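Local coordinates for OBody AM1L10 (Pyrobaculum aerophilum, PDB 4GN3), which is probably an engineered protein-binding scaffold built on an OB-fold domain of the nucleic-acid-binding type, at residues Val56-Gly61 with Ile101-Ile106. Sequence-based numbering, arbitrary orientation. Where two conformers were deposited one is given.
Sequences VYLEYG and IFPSEI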
# COMPACT_ATOMS: atom_id res chain seq x y z
N VAL B 56 6.55 -7.99 -2.51
CA VAL B 56 5.56 -9.05 -2.43
C VAL B 56 4.33 -8.43 -1.76
O VAL B 56 4.39 -7.99 -0.61
CB VAL B 56 6.08 -10.26 -1.62
CG1 VAL B 56 5.02 -11.34 -1.51
CG2 VAL B 56 7.35 -10.82 -2.25
N TYR B 57 3.21 -8.37 -2.48
CA TYR B 57 2.05 -7.72 -1.90
C TYR B 57 0.97 -8.68 -1.43
O TYR B 57 0.73 -9.73 -2.04
CB TYR B 57 1.47 -6.65 -2.83
CG TYR B 57 0.59 -7.17 -3.93
CD1 TYR B 57 -0.80 -7.21 -3.77
CD2 TYR B 57 1.13 -7.61 -5.13
CE1 TYR B 57 -1.61 -7.68 -4.79
CE2 TYR B 57 0.32 -8.08 -6.16
CZ TYR B 57 -1.05 -8.11 -5.97
OH TYR B 57 -1.86 -8.58 -6.98
N LEU B 58 0.34 -8.30 -0.34
CA LEU B 58 -0.80 -9.03 0.20
C LEU B 58 -1.96 -8.05 0.20
O LEU B 58 -1.81 -6.90 0.63
CB LEU B 58 -0.52 -9.56 1.61
CG LEU B 58 0.54 -10.67 1.74
CD1 LEU B 58 1.95 -10.14 1.54
CD2 LEU B 58 0.42 -11.34 3.10
N GLU B 59 -3.10 -8.50 -0.31
CA GLU B 59 -4.28 -7.65 -0.47
C GLU B 59 -5.48 -8.40 0.07
O GLU B 59 -5.74 -9.54 -0.34
CB GLU B 59 -4.47 -7.30 -1.95
CG GLU B 59 -5.74 -6.50 -2.24
CD GLU B 59 -6.01 -6.33 -3.73
OE1 GLU B 59 -5.09 -6.54 -4.55
OE2 GLU B 59 -7.16 -5.98 -4.08
N TYR B 60 -6.20 -7.77 1.01
CA TYR B 60 -7.36 -8.41 1.62
C TYR B 60 -8.38 -8.83 0.56
O TYR B 60 -8.67 -8.07 -0.35
CB TYR B 60 -8.05 -7.54 2.68
CG TYR B 60 -9.21 -8.28 3.32
CD1 TYR B 60 -10.52 -8.09 2.87
CD2 TYR B 60 -8.99 -9.20 4.35
CE1 TYR B 60 -11.57 -8.78 3.44
CE2 TYR B 60 -10.03 -9.90 4.92
CZ TYR B 60 -11.32 -9.69 4.46
OH TYR B 60 -12.36 -10.38 5.03
N GLY B 61 -8.91 -10.04 0.72
CA GLY B 61 -9.95 -10.56 -0.17
C GLY B 61 -9.39 -11.22 -1.41
O GLY B 61 -10.13 -11.85 -2.16
N ILE B 101 5.30 -9.29 -6.76
CA ILE B 101 4.93 -10.70 -6.66
C ILE B 101 3.65 -10.87 -5.84
O ILE B 101 3.52 -10.34 -4.73
CB ILE B 101 6.07 -11.58 -6.07
CG1 ILE B 101 7.30 -11.55 -7.00
CG2 ILE B 101 5.59 -13.01 -5.86
CD1 ILE B 101 8.56 -12.17 -6.42
N PHE B 102 2.71 -11.62 -6.41
CA PHE B 102 1.47 -11.98 -5.73
C PHE B 102 1.70 -13.39 -5.18
O PHE B 102 1.77 -14.34 -5.95
CB PHE B 102 0.32 -11.95 -6.75
CG PHE B 102 -1.04 -12.14 -6.14
CD1 PHE B 102 -1.52 -11.27 -5.15
CD2 PHE B 102 -1.88 -13.18 -6.56
CE1 PHE B 102 -2.78 -11.43 -4.60
CE2 PHE B 102 -3.14 -13.35 -6.01
CZ PHE B 102 -3.59 -12.48 -5.03
N PRO B 103 1.85 -13.52 -3.85
CA PRO B 103 2.32 -14.78 -3.27
C PRO B 103 1.25 -15.87 -3.13
O PRO B 103 0.09 -15.58 -2.84
CB PRO B 103 2.80 -14.36 -1.88
CG PRO B 103 1.90 -13.23 -1.50
CD PRO B 103 1.56 -12.52 -2.80
N SER B 104 1.66 -17.12 -3.30
CA SER B 104 0.85 -18.26 -2.89
C SER B 104 1.45 -18.94 -1.66
O SER B 104 0.74 -19.57 -0.88
CB SER B 104 0.69 -19.26 -4.03
OG SER B 104 1.96 -19.72 -4.46
N GLU B 105 2.76 -18.82 -1.49
CA GLU B 105 3.45 -19.42 -0.35
C GLU B 105 4.44 -18.44 0.28
O GLU B 105 5.21 -17.78 -0.44
CB GLU B 105 4.20 -20.69 -0.78
CG GLU B 105 3.32 -21.83 -1.26
CD GLU B 105 4.13 -23.00 -1.81
OE1 GLU B 105 3.59 -23.77 -2.63
OE2 GLU B 105 5.32 -23.14 -1.45
N ILE B 106 4.42 -18.34 1.60
CA ILE B 106 5.47 -17.61 2.33
C ILE B 106 6.03 -18.51 3.43
O ILE B 106 5.31 -18.86 4.37
CB ILE B 106 4.97 -16.27 2.93
CG1 ILE B 106 4.41 -15.35 1.84
CG2 ILE B 106 6.10 -15.57 3.69
CD1 ILE B 106 3.84 -14.05 2.37
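The rings of Tyr57 and Phe102 lie obliquely against each other, planes at 33° and centroids 5.2 Å apart. In one of two modelled conformers, Tyr57 brings CZ and its hydroxyl against CD1 of Phe102, with CZ 3.3 Å from CD1. Its CG sits between the backbone N and carbonyl carbon (chi1 81°), which swings the ring across to the neighbouring strand, while Lys62 makes a cation-pi contact with Phe102 and a basic side chain of another protein chain does so with Tyr57. Glu87 and Lys62 hydrogen-bond the Tyr57 hydroxyl. An alanine in place of Phe102 would probably leave Lys62 without its aromatic partner and let the Tyr57 ring shift into the gap. The puckered Pro103 ring packs beside them: its CD lies 3.0 Å from Tyr57 O, a buried carbonyl with no hydrogen-bond partner in the model, and its CG packs 3.6 Å from Val56 CG1. On the same inner side Val56 CG2 meets Ile101 CB at 4.1 Å, and Leu58 CD1 reaches Ile106 CD1 at 4.4 Å, near Ile82 and helix 65-73. Tyr57 N donates to Ile101 O (3.0 Å, 151° at the hydrogen), and Ile101 also bonds to the backbone of Ser55, so the parallel bridge opposite Val56 is held from both sides. Beyond Pro103 the chain turns a corner at Ser104, where Ser104 and Glu105 form a classic beta bulge facing Lys83. Parallel pairing of strands 54-59 and 99-103, with helix 65-73 between them in sequence, is the barrel-closing junction of the OB-fold.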